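Local coordinates for protein UDP-glucose:anthocyanidin 3-O-glucosyltransferase (Clitoria ternatea, PDB 4REL) that is a plant glycosyltransferase of the GT-B class, built on two Rossmann-like domains, at residues D66-G71 with I79-L84; F10-G15 with A115-S120; L84-G89 with T190-T195; H17-L22 with N46-T51. All blocks are in the same frame, centred on the assembly; numbering follows the deposited sequence.

Interaction 1: D66-G71 with I79-L84. With KMP (3,5,7-trihydroxy-2-(4-hydroxyphenyl)-4H-chromen-4-one), chain B.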
# COMPACT_ATOMS: atom_id res chain seq x y z
N ASP A 66 13.82 17.02 4.64
CA ASP A 66 13.87 15.66 4.11
C ASP A 66 15.16 14.93 4.48
O ASP A 66 15.31 13.74 4.17
CB ASP A 66 13.63 15.63 2.59
CG ASP A 66 14.66 16.45 1.81
OD1 ASP A 66 15.68 16.90 2.38
OD2 ASP A 66 14.46 16.62 0.58
N GLY A 67 16.07 15.62 5.16
CA GLY A 67 17.30 14.99 5.61
C GLY A 67 18.37 14.91 4.54
O GLY A 67 19.43 14.31 4.76
N ILE A 68 18.10 15.52 3.40
CA ILE A 68 19.06 15.53 2.30
C ILE A 68 19.72 16.91 2.28
O ILE A 68 19.10 17.88 1.84
CB ILE A 68 18.36 15.29 0.94
CG1 ILE A 68 17.55 14.00 0.97
CG2 ILE A 68 19.39 15.25 -0.20
CD1 ILE A 68 16.79 13.73 -0.32
N PRO A 69 20.96 17.01 2.78
CA PRO A 69 21.60 18.34 2.81
C PRO A 69 21.81 18.85 1.39
O PRO A 69 22.03 18.06 0.48
CB PRO A 69 22.96 18.07 3.48
CG PRO A 69 22.78 16.77 4.23
CD PRO A 69 21.80 15.97 3.40
N GLU A 70 21.71 20.16 1.20
CA GLU A 70 21.90 20.72 -0.14
C GLU A 70 23.26 20.31 -0.67
O GLU A 70 24.26 20.38 0.05
CB GLU A 70 21.80 22.24 -0.10
CG GLU A 70 21.85 22.89 -1.48
CD GLU A 70 21.86 24.40 -1.39
OE1 GLU A 70 22.06 24.93 -0.27
OE2 GLU A 70 21.67 25.06 -2.44
N GLY A 71 23.30 19.84 -1.91
CA GLY A 71 24.55 19.41 -2.52
C GLY A 71 24.65 17.90 -2.57
O GLY A 71 25.36 17.34 -3.41
N ILE A 79 16.13 2.87 -0.79
CA ILE A 79 16.20 2.95 0.66
C ILE A 79 16.89 4.22 1.16
O ILE A 79 16.59 4.70 2.25
CB ILE A 79 16.88 1.71 1.26
CG1 ILE A 79 16.21 0.43 0.75
CG2 ILE A 79 16.80 1.72 2.78
CD1 ILE A 79 14.72 0.39 1.06
N GLU A 80 17.81 4.75 0.36
CA GLU A 80 18.61 5.89 0.83
C GLU A 80 17.79 7.07 1.32
O GLU A 80 18.02 7.57 2.43
CB GLU A 80 19.61 6.37 -0.23
CG GLU A 80 20.38 7.58 0.27
CD GLU A 80 21.62 7.89 -0.54
OE1 GLU A 80 21.97 7.10 -1.44
OE2 GLU A 80 22.24 8.94 -0.27
N LYS A 81 16.83 7.54 0.52
CA LYS A 81 16.05 8.69 0.94
C LYS A 81 15.21 8.40 2.18
O LYS A 81 14.94 9.31 2.98
CB LYS A 81 15.17 9.22 -0.20
CG LYS A 81 15.97 9.97 -1.27
CD LYS A 81 15.09 10.34 -2.45
CE LYS A 81 15.81 11.30 -3.38
NZ LYS A 81 15.04 11.52 -4.63
N LEU A 82 14.80 7.15 2.34
CA LEU A 82 14.07 6.73 3.54
C LEU A 82 14.96 6.86 4.77
O LEU A 82 14.56 7.43 5.78
CB LEU A 82 13.55 5.29 3.44
CG LEU A 82 12.89 4.76 2.17
CD1 LEU A 82 12.28 3.38 2.43
CD2 LEU A 82 11.84 5.69 1.63
N ASP A 83 16.18 6.32 4.68
CA ASP A 83 17.14 6.45 5.78
C ASP A 83 17.39 7.92 6.13
O ASP A 83 17.43 8.29 7.30
CB ASP A 83 18.48 5.81 5.40
CG ASP A 83 18.42 4.29 5.32
OD1 ASP A 83 17.53 3.67 5.93
OD2 ASP A 83 19.31 3.71 4.65
N LEU A 84 17.62 8.74 5.10
CA LEU A 84 17.97 10.14 5.32
C LEU A 84 16.85 10.88 6.03
O LEU A 84 17.10 11.66 6.96
CB LEU A 84 18.35 10.84 4.01
CG LEU A 84 19.71 10.41 3.42
CD1 LEU A 84 19.94 11.04 2.05
CD2 LEU A 84 20.85 10.78 4.36
C1 KMP B . 8.32 -4.16 4.54
C2 KMP B . 7.25 -3.36 4.20
C3 KMP B . 7.49 -2.14 3.39
C4 KMP B . 8.86 -1.82 2.96
C5 KMP B . 9.88 -2.69 3.35
C6 KMP B . 9.61 -3.82 4.12
C9 KMP B . 6.37 -1.25 2.99
C10 KMP B . 6.71 -0.06 2.18
C11 KMP B . 8.14 0.18 1.80
C14 KMP B . 8.56 1.36 0.98
C15 KMP B . 7.72 2.44 0.75
C16 KMP B . 8.15 3.52 -0.02
C17 KMP B . 9.42 3.51 -0.56
C18 KMP B . 10.27 2.44 -0.33
C19 KMP B . 9.84 1.37 0.44
O12 KMP B . 9.12 -0.70 2.20
O13 KMP B . 5.20 -1.51 3.34
O24 KMP B . 9.83 4.57 -1.32
O27 KMP B . 5.69 0.77 1.81
O29 KMP B . 10.65 -4.63 4.48
O30 KMP B . 5.98 -3.66 4.60
O HOH W 1 14.67 11.89 2.21

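Interaction 2: F10-G15 with A115-S120. With KMP (3,5,7-trihydroxy-2-(4-hydroxyphenyl)-4H-chromen-4-one), chain B.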
# COMPACT_ATOMS: atom_id res chain seq x y z
N PHE A 10 1.81 12.99 10.70
CA PHE A 10 3.12 12.73 10.07
C PHE A 10 3.04 11.56 9.10
O PHE A 10 3.11 10.41 9.52
CB PHE A 10 4.18 12.40 11.14
CG PHE A 10 4.44 13.52 12.13
CD1 PHE A 10 5.30 14.56 11.81
CD2 PHE A 10 3.83 13.50 13.38
CE1 PHE A 10 5.54 15.59 12.72
CE2 PHE A 10 4.06 14.52 14.30
CZ PHE A 10 4.93 15.57 13.97
N PRO A 11 2.93 11.85 7.79
CA PRO A 11 3.08 10.75 6.83
C PRO A 11 4.51 10.24 6.81
O PRO A 11 5.43 10.96 7.19
CB PRO A 11 2.80 11.43 5.49
CG PRO A 11 3.21 12.88 5.72
CD PRO A 11 2.75 13.15 7.12
N PHE A 12 4.68 9.00 6.37
CA PHE A 12 5.97 8.54 5.86
C PHE A 12 6.02 9.20 4.48
O PHE A 12 5.21 8.89 3.61
CB PHE A 12 5.96 7.01 5.77
CG PHE A 12 7.30 6.40 5.43
CD1 PHE A 12 8.42 6.64 6.22
CD2 PHE A 12 7.41 5.53 4.37
CE1 PHE A 12 9.65 6.03 5.90
CE2 PHE A 12 8.63 4.93 4.05
CZ PHE A 12 9.74 5.18 4.82
N PRO A 13 6.95 10.15 4.29
CA PRO A 13 6.81 11.13 3.20
C PRO A 13 7.30 10.62 1.84
O PRO A 13 8.09 11.28 1.15
CB PRO A 13 7.64 12.31 3.70
CG PRO A 13 8.75 11.64 4.49
CD PRO A 13 8.09 10.47 5.18
N PHE A 14 6.78 9.45 1.46
CA PHE A 14 7.21 8.77 0.24
C PHE A 14 6.05 8.13 -0.50
O PHE A 14 5.33 7.31 0.07
CB PHE A 14 8.26 7.72 0.58
CG PHE A 14 9.46 8.30 1.24
CD1 PHE A 14 10.45 8.91 0.48
CD2 PHE A 14 9.59 8.28 2.63
CE1 PHE A 14 11.56 9.48 1.09
CE2 PHE A 14 10.70 8.86 3.24
CZ PHE A 14 11.68 9.46 2.47
N GLY A 15 5.90 8.51 -1.77
CA GLY A 15 4.97 7.89 -2.70
C GLY A 15 3.70 7.25 -2.16
O GLY A 15 2.75 7.94 -1.81
N ALA A 115 2.96 4.42 10.74
CA ALA A 115 3.69 3.60 11.71
C ALA A 115 5.21 3.62 11.52
O ALA A 115 5.95 3.41 12.48
CB ALA A 115 3.18 2.15 11.68
N PHE A 116 5.67 3.83 10.29
CA PHE A 116 7.12 3.82 10.03
C PHE A 116 7.83 5.03 10.64
O PHE A 116 9.05 4.99 10.84
CB PHE A 116 7.44 3.76 8.53
CG PHE A 116 7.13 2.44 7.88
CD1 PHE A 116 6.71 1.34 8.63
CD2 PHE A 116 7.26 2.30 6.50
CE1 PHE A 116 6.42 0.12 8.02
CE2 PHE A 116 6.98 1.07 5.88
CZ PHE A 116 6.55 -0.01 6.65
N VAL A 117 7.09 6.11 10.90
CA VAL A 117 7.70 7.29 11.50
C VAL A 117 7.71 7.11 13.01
O VAL A 117 6.98 7.77 13.75
CB VAL A 117 6.99 8.59 11.08
CG1 VAL A 117 7.78 9.82 11.56
CG2 VAL A 117 6.84 8.63 9.57
N THR A 118 8.53 6.18 13.47
CA THR A 118 8.49 5.80 14.88
C THR A 118 8.96 6.92 15.80
O THR A 118 8.59 6.96 16.97
CB THR A 118 9.30 4.53 15.15
OG1 THR A 118 10.67 4.78 14.81
CG2 THR A 118 8.76 3.37 14.30
N SER A 119 9.78 7.84 15.28
CA SER A 119 10.20 9.00 16.09
C SER A 119 9.01 9.85 16.54
O SER A 119 9.11 10.59 17.52
CB SER A 119 11.21 9.86 15.33
OG SER A 119 12.46 9.20 15.23
N SER A 120 7.90 9.77 15.82
CA SER A 120 6.73 10.57 16.20
C SER A 120 6.09 10.07 17.49
O SER A 120 5.36 10.81 18.15
CB SER A 120 5.71 10.68 15.06
OG SER A 120 5.11 9.43 14.78
C1 KMP B . 8.32 -4.16 4.54
C2 KMP B . 7.25 -3.36 4.20
C3 KMP B . 7.49 -2.14 3.39
C4 KMP B . 8.86 -1.82 2.96
C5 KMP B . 9.88 -2.69 3.35
C6 KMP B . 9.61 -3.82 4.12
C9 KMP B . 6.37 -1.25 2.99
C10 KMP B . 6.71 -0.06 2.18
C11 KMP B . 8.14 0.18 1.80
C14 KMP B . 8.56 1.36 0.98
C15 KMP B . 7.72 2.44 0.75
C16 KMP B . 8.15 3.52 -0.02
C17 KMP B . 9.42 3.51 -0.56
C18 KMP B . 10.27 2.44 -0.33
C19 KMP B . 9.84 1.37 0.44
O12 KMP B . 9.12 -0.70 2.20
O13 KMP B . 5.20 -1.51 3.34
O24 KMP B . 9.83 4.57 -1.32
O27 KMP B . 5.69 0.77 1.81
O29 KMP B . 10.65 -4.63 4.48
O30 KMP B . 5.98 -3.66 4.60

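Interaction 3: L84-G89 with T190-T195. With KMP (3,5,7-trihydroxy-2-(4-hydroxyphenyl)-4H-chromen-4-one), chain B.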
# COMPACT_ATOMS: atom_id res chain seq x y z
N LEU A 84 17.62 8.74 5.10
CA LEU A 84 17.97 10.14 5.32
C LEU A 84 16.85 10.88 6.03
O LEU A 84 17.10 11.66 6.96
CB LEU A 84 18.35 10.84 4.01
CG LEU A 84 19.71 10.41 3.42
CD1 LEU A 84 19.94 11.04 2.05
CD2 LEU A 84 20.85 10.78 4.36
N PHE A 85 15.61 10.64 5.62
CA PHE A 85 14.49 11.24 6.35
C PHE A 85 14.40 10.72 7.78
O PHE A 85 14.23 11.49 8.71
CB PHE A 85 13.14 11.01 5.66
CG PHE A 85 11.98 11.50 6.46
CD1 PHE A 85 11.74 12.87 6.58
CD2 PHE A 85 11.16 10.62 7.14
CE1 PHE A 85 10.68 13.34 7.34
CE2 PHE A 85 10.10 11.08 7.91
CZ PHE A 85 9.86 12.44 8.01
N LEU A 86 14.48 9.40 7.95
CA LEU A 86 14.34 8.85 9.29
C LEU A 86 15.47 9.36 10.19
O LEU A 86 15.27 9.55 11.40
CB LEU A 86 14.29 7.32 9.27
CG LEU A 86 13.06 6.69 8.62
CD1 LEU A 86 13.28 5.18 8.38
CD2 LEU A 86 11.81 6.91 9.46
N SER A 87 16.64 9.62 9.61
CA SER A 87 17.78 10.08 10.41
C SER A 87 17.59 11.48 11.00
O SER A 87 18.35 11.88 11.88
CB SER A 87 19.08 10.03 9.60
OG SER A 87 19.17 11.13 8.71
N THR A 88 16.59 12.22 10.53
CA THR A 88 16.37 13.57 11.03
C THR A 88 15.77 13.57 12.44
O THR A 88 15.76 14.61 13.09
CB THR A 88 15.46 14.42 10.13
OG1 THR A 88 14.17 13.80 10.02
CG2 THR A 88 16.05 14.56 8.74
N GLY A 89 15.25 12.43 12.87
CA GLY A 89 14.86 12.23 14.25
C GLY A 89 13.67 13.04 14.72
O GLY A 89 13.03 13.75 13.93
N THR A 190 19.79 -1.46 7.69
CA THR A 190 19.72 -0.04 7.38
C THR A 190 18.92 0.64 8.48
O THR A 190 18.24 -0.04 9.25
CB THR A 190 19.05 0.20 6.02
OG1 THR A 190 17.71 -0.31 6.05
CG2 THR A 190 19.84 -0.48 4.90
N LEU A 191 18.98 1.96 8.55
CA LEU A 191 18.18 2.66 9.54
C LEU A 191 16.71 2.33 9.31
O LEU A 191 15.94 2.18 10.25
CB LEU A 191 18.41 4.18 9.47
CG LEU A 191 17.50 5.02 10.37
CD1 LEU A 191 17.65 4.62 11.82
CD2 LEU A 191 17.83 6.50 10.19
N PHE A 192 16.34 2.18 8.04
CA PHE A 192 14.96 1.82 7.69
C PHE A 192 14.61 0.43 8.21
O PHE A 192 13.56 0.24 8.81
CB PHE A 192 14.76 1.91 6.18
CG PHE A 192 13.40 1.47 5.71
CD1 PHE A 192 12.27 2.19 6.05
CD2 PHE A 192 13.26 0.35 4.91
CE1 PHE A 192 11.01 1.80 5.61
CE2 PHE A 192 12.01 -0.05 4.47
CZ PHE A 192 10.89 0.67 4.82
N SER A 193 15.48 -0.55 7.98
CA SER A 193 15.17 -1.90 8.46
C SER A 193 15.10 -1.96 9.97
O SER A 193 14.26 -2.66 10.53
CB SER A 193 16.14 -2.96 7.91
OG SER A 193 17.40 -2.88 8.53
N ARG A 194 15.99 -1.23 10.65
CA ARG A 194 16.00 -1.20 12.11
C ARG A 194 14.73 -0.57 12.66
O ARG A 194 14.19 -1.00 13.69
CB ARG A 194 17.22 -0.43 12.62
CG ARG A 194 18.54 -1.10 12.27
CD ARG A 194 19.72 -0.35 12.87
NE ARG A 194 20.99 -1.02 12.59
CZ ARG A 194 21.81 -0.69 11.59
NH1 ARG A 194 21.50 0.31 10.78
NH2 ARG A 194 22.94 -1.35 11.41
N THR A 195 14.25 0.46 11.97
CA THR A 195 13.00 1.12 12.33
C THR A 195 11.81 0.15 12.20
O THR A 195 10.99 0.03 13.12
CB THR A 195 12.79 2.36 11.45
OG1 THR A 195 13.85 3.30 11.69
CG2 THR A 195 11.47 3.02 11.77
C1 KMP B . 8.32 -4.16 4.54
C2 KMP B . 7.25 -3.36 4.20
C3 KMP B . 7.49 -2.14 3.39
C4 KMP B . 8.86 -1.82 2.96
C5 KMP B . 9.88 -2.69 3.35
C6 KMP B . 9.61 -3.82 4.12
C9 KMP B . 6.37 -1.25 2.99
C10 KMP B . 6.71 -0.06 2.18
C11 KMP B . 8.14 0.18 1.80
C14 KMP B . 8.56 1.36 0.98
C15 KMP B . 7.72 2.44 0.75
C16 KMP B . 8.15 3.52 -0.02
C17 KMP B . 9.42 3.51 -0.56
C18 KMP B . 10.27 2.44 -0.33
C19 KMP B . 9.84 1.37 0.44
O12 KMP B . 9.12 -0.70 2.20
O13 KMP B . 5.20 -1.51 3.34
O24 KMP B . 9.83 4.57 -1.32
O27 KMP B . 5.69 0.77 1.81
O29 KMP B . 10.65 -4.63 4.48
O30 KMP B . 5.98 -3.66 4.60

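Interaction 4: H17-L22 with N46-T51. With KMP (3,5,7-trihydroxy-2-(4-hydroxyphenyl)-4H-chromen-4-one), chain B.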
# COMPACT_ATOMS: atom_id res chain seq x y z
N HIS A 17 2.73 5.87 0.49
CA HIS A 17 2.22 6.13 1.83
C HIS A 17 1.43 7.43 1.95
O HIS A 17 0.75 7.64 2.94
CB HIS A 17 3.37 6.16 2.83
CG HIS A 17 4.00 4.82 3.05
ND1 HIS A 17 3.86 4.13 4.23
CD2 HIS A 17 4.73 4.04 2.23
CE1 HIS A 17 4.51 2.97 4.14
NE2 HIS A 17 5.04 2.89 2.93
N LEU A 18 1.53 8.28 0.94
CA LEU A 18 0.95 9.62 1.03
C LEU A 18 -0.56 9.71 0.77
O LEU A 18 -1.30 10.22 1.62
CB LEU A 18 1.76 10.61 0.17
CG LEU A 18 3.15 10.87 0.75
CD1 LEU A 18 4.12 11.40 -0.31
CD2 LEU A 18 3.03 11.85 1.93
N PRO A 19 -1.04 9.21 -0.39
CA PRO A 19 -2.49 9.32 -0.56
C PRO A 19 -3.37 8.63 0.52
O PRO A 19 -4.37 9.22 0.92
CB PRO A 19 -2.73 8.71 -1.95
CG PRO A 19 -1.42 8.90 -2.67
CD PRO A 19 -0.37 8.70 -1.61
N PRO A 20 -3.01 7.41 0.99
CA PRO A 20 -3.90 6.81 1.99
C PRO A 20 -4.02 7.62 3.28
O PRO A 20 -5.11 7.64 3.88
CB PRO A 20 -3.24 5.45 2.29
CG PRO A 20 -2.38 5.16 1.11
CD PRO A 20 -1.92 6.49 0.59
N LEU A 21 -2.96 8.29 3.70
CA LEU A 21 -3.05 9.06 4.94
C LEU A 21 -3.81 10.36 4.70
O LEU A 21 -4.60 10.79 5.55
CB LEU A 21 -1.67 9.32 5.54
CG LEU A 21 -1.69 9.97 6.93
CD1 LEU A 21 -2.58 9.19 7.89
CD2 LEU A 21 -0.26 10.05 7.45
N LEU A 22 -3.60 11.01 3.55
CA LEU A 22 -4.39 12.20 3.24
C LEU A 22 -5.85 11.84 3.15
O LEU A 22 -6.72 12.59 3.60
CB LEU A 22 -3.94 12.86 1.94
CG LEU A 22 -4.80 14.05 1.50
CD1 LEU A 22 -4.76 15.12 2.55
CD2 LEU A 22 -4.26 14.58 0.17
N ASN A 46 4.99 17.16 0.13
CA ASN A 46 3.91 18.14 0.03
C ASN A 46 3.64 18.49 -1.43
O ASN A 46 2.49 18.64 -1.83
CB ASN A 46 4.22 19.39 0.87
CG ASN A 46 4.12 19.13 2.37
OD1 ASN A 46 3.54 18.13 2.81
ND2 ASN A 46 4.66 20.05 3.16
N ALA A 47 4.69 18.59 -2.23
CA ALA A 47 4.51 18.85 -3.66
C ALA A 47 3.70 17.71 -4.29
O ALA A 47 2.78 17.94 -5.09
CB ALA A 47 5.85 18.99 -4.35
N PHE A 48 4.05 16.49 -3.92
CA PHE A 48 3.40 15.29 -4.44
C PHE A 48 1.89 15.28 -4.16
O PHE A 48 1.11 14.96 -5.05
CB PHE A 48 4.05 14.04 -3.86
CG PHE A 48 3.50 12.75 -4.40
CD1 PHE A 48 3.89 12.28 -5.64
CD2 PHE A 48 2.60 12.01 -3.66
CE1 PHE A 48 3.39 11.09 -6.13
CE2 PHE A 48 2.09 10.82 -4.15
CZ PHE A 48 2.49 10.36 -5.38
N LEU A 49 1.50 15.63 -2.94
CA LEU A 49 0.09 15.58 -2.55
C LEU A 49 -0.72 16.82 -2.89
O LEU A 49 -1.88 16.71 -3.27
CB LEU A 49 -0.07 15.33 -1.04
CG LEU A 49 0.04 13.90 -0.54
CD1 LEU A 49 -0.12 13.89 0.98
CD2 LEU A 49 -0.99 12.97 -1.20
N PHE A 50 -0.14 18.00 -2.72
CA PHE A 50 -0.95 19.21 -2.65
C PHE A 50 -0.83 20.18 -3.82
O PHE A 50 -1.44 21.24 -3.81
CB PHE A 50 -0.68 19.93 -1.33
CG PHE A 50 -0.95 19.08 -0.11
CD1 PHE A 50 -2.25 18.73 0.22
CD2 PHE A 50 0.10 18.63 0.68
CE1 PHE A 50 -2.50 17.94 1.33
CE2 PHE A 50 -0.15 17.84 1.80
CZ PHE A 50 -1.45 17.50 2.12
N THR A 51 -0.06 19.82 -4.84
CA THR A 51 0.11 20.73 -5.97
C THR A 51 -1.21 21.04 -6.68
O THR A 51 -1.59 22.21 -6.82
CB THR A 51 1.16 20.19 -6.97
OG1 THR A 51 2.46 20.22 -6.36
CG2 THR A 51 1.18 21.03 -8.24
C1 KMP B . 8.32 -4.16 4.54
C2 KMP B . 7.25 -3.36 4.20
C3 KMP B . 7.49 -2.14 3.39
C4 KMP B . 8.86 -1.82 2.96
C5 KMP B . 9.88 -2.69 3.35
C6 KMP B . 9.61 -3.82 4.12
C9 KMP B . 6.37 -1.25 2.99
C10 KMP B . 6.71 -0.06 2.18
C11 KMP B . 8.14 0.18 1.80
C14 KMP B . 8.56 1.36 0.98
C15 KMP B . 7.72 2.44 0.75
C16 KMP B . 8.15 3.52 -0.02
C17 KMP B . 9.42 3.51 -0.56
C18 KMP B . 10.27 2.44 -0.33
C19 KMP B . 9.84 1.37 0.44
O12 KMP B . 9.12 -0.70 2.20
O13 KMP B . 5.20 -1.51 3.34
O24 KMP B . 9.83 4.57 -1.32
O27 KMP B . 5.69 0.77 1.81
O29 KMP B . 10.65 -4.63 4.48
O30 KMP B . 5.98 -3.66 4.60

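Interaction 1: D66-G71 with I79-L84
Gly67 and Leu84 form the tight part of this contact: Gly67 CA lies 3.6 Å from Leu84 O, so the backbone of the loop 66-71 rests directly on the helix. This closeness and the Gly67 backbone angles both suit a residue without a side chain. Leu84 directs its CB at the loop, and its CB, CG and CD2 gather round the carbonyl oxygen of Gly67, with Leu84 CB 3.7 Å from Gly67 O. Its other methyl, CD1, meets Ile68 CG1 at 4.0 Å, the two side chains crossing at about a right angle. The loop follows strand 59-64, an outermost strand of the N-terminal Rossmann-like sheet, and leads to helix 80-86; an Asx turn bends it here: Asp66 OD1 accepts from Ile68 N at 3.0 Å, with the donor 46° out of the carboxylate plane. Toward solvent the fit is looser. The exposed, extended chain of Lys81 runs at a slant to Ile68, whose CD1 touches both CG and CE of Lys81, the CG at 4.0 Å. No direct hydrogen bond joins the segments; instead one water donates to Asp66 O at 2.8 Å and to Lys81 O at 2.7 Å, tying the loop to the helix backbone. Leu82 turns its CB away from the loop; Phe14 and Phe192 pack on its side chain, and its CD1 lies 3.5 Å from C18 of KMP in the ligand pocket.

Interaction 2: F10-G15 with A115-S120
Phe116 presents an edge of its ring to a face of Phe12, a T-shaped pair with planes at 86° and centroids 5.3 Å apart. This pair joins the loops that follow the neighbouring parallel strands 6-10 and 110-114 of the N-terminal Rossmann-like domain. Phe116 CB lies over the same face of Phe12 in a CH-pi contact, 4.1 Å from the ring centroid, while Phe14 CD2 sits over the centre of the opposite face, so the Phe12 ring is sandwiched. Phe116 also reaches the ligand with its edge, CE2 coming to 3.8 Å from C9 of KMP. Next in the chain, Val117 is the centre of an inverse gamma turn. Its first torsion (chi1 -171°) sets CG1 anti to the backbone N, facing Phe10 CB, whereas CG2 presses on the first loop, 3.6 Å from Pro11 O, and reaches the rim of the Phe12 ring. At Ser120, where the helix 119-127 is under way, CB packs on Phe10 CD2 at 3.8 Å. The hydroxyl, which is also bonded to Trp131 NE1, turns back on Val117 O, which takes two bonds from this one residue, Ser120 N at 3.0 Å and Ser120 OG at 2.7 Å, the latter nearly along the C=O axis.

Interaction 3: L84-G89 with T190-T195
Leu191 O is gripped twice by Thr195, from opposite faces of the carbonyl plane: Thr195 N donates at 3.0 Å and Thr195 OG1 at 2.8 Å, while the side chains of both residues meet Leu86 across the contact. Both lie near the start of helix 191-197, which is closed by a capping box. Thr190 is the N-cap: its OG1 accepts from Ser193 N, and Ser193 OG in turn accepts from Thr190 N with a nearly straight N-H...O angle of 168°. Asp83 OD1 of helix 80-86 accepts a hydrogen bond from Phe192 N. The opposing segment carries the last part of helix 80-86 and a type I turn from Leu86 to Gly89, and the hydroxyls of Ser87 and Thr88 fold back to bond to Leu84 O and Phe85 O.

Between the two helices the contact is apolar. Leu191 lays CD2 against Leu86 CB at 3.7 Å and over the backbone beyond it, reaching 3.4 Å from Ser87 N. Leu86 has CG anti to the carbonyl carbon (chi1 -67°), and CD1 at the end of the chain reaches toward Thr195 OG1, tip to tip at 3.8 Å. The same methyl touches the rim of the buried Phe192 ring, 3.9 Å from Phe192 CD1. Phe192 thus stands between Leu86 and KMP, and farther round its ring edge Phe192 CZ lies 3.4 Å from O12 of KMP.

Interaction 4: H17-L22 with N46-T51
Leu18, Pro19 and Leu22 of helix 18-31 pack on Phe48, Leu49 and Phe50 of helix 43-50, the axes of the two short segments passing 10.6 Å apart with a crossing angle of -59°. Just before this surface, His17 turns to the ligand: its NE2 is hydrogen-bonded to O27 of KMP at a modelled distance of 2.5 Å, which is very short, while ND1 is bonded to Asp114 OD1. Leu18 spreads over two partners, its CB 3.8 Å from Leu49 CG and its CD1 3.7 Å from Phe48 CD2. Pro19 follows with CD at the edge of the Phe48 ring, 4.1 Å from CE2, and Leu49 CD2 packs on its backbone, 3.8 Å from Pro19 N. One turn on, Leu22 has CG anti to the backbone N (chi1 175°); it slides past Leu49 in the opposite direction and meets Phe50 tip to tip, with Leu22 CD1 3.8 Å from Phe50 CE1. Leu49 CB in turn covers the centre of one face of the Phe50 ring. The helices follow the adjacent parallel strands 6-10 and 36-42, an arrangement typical of the Rossmann-like N-terminal domain of GT-B proteins, with the pocket histidine in the turn leading into the first helix.

All four contacts reach KMP, each through one pocket residue of its own that touches the ligand closely. Interaction 2 is fully buried and largely aromatic, set where two loops leave the central sheet. Interactions 3 and 4 are partly buried and both join helices: interaction 4 by aliphatic and phenyl groups, interaction 3 by an apolar seam beside a capped helix start. Interaction 1 lies at the surface, where a bridging water supplements the apolar packing. Interactions 1 and 3 share Leu84 and helix 80-86. Interaction 2 touches all the others, for instance with Phe116 on His17 of interaction 4. Interaction 4 does not touch 1 or 3; their nearest atoms are about 7 Å away.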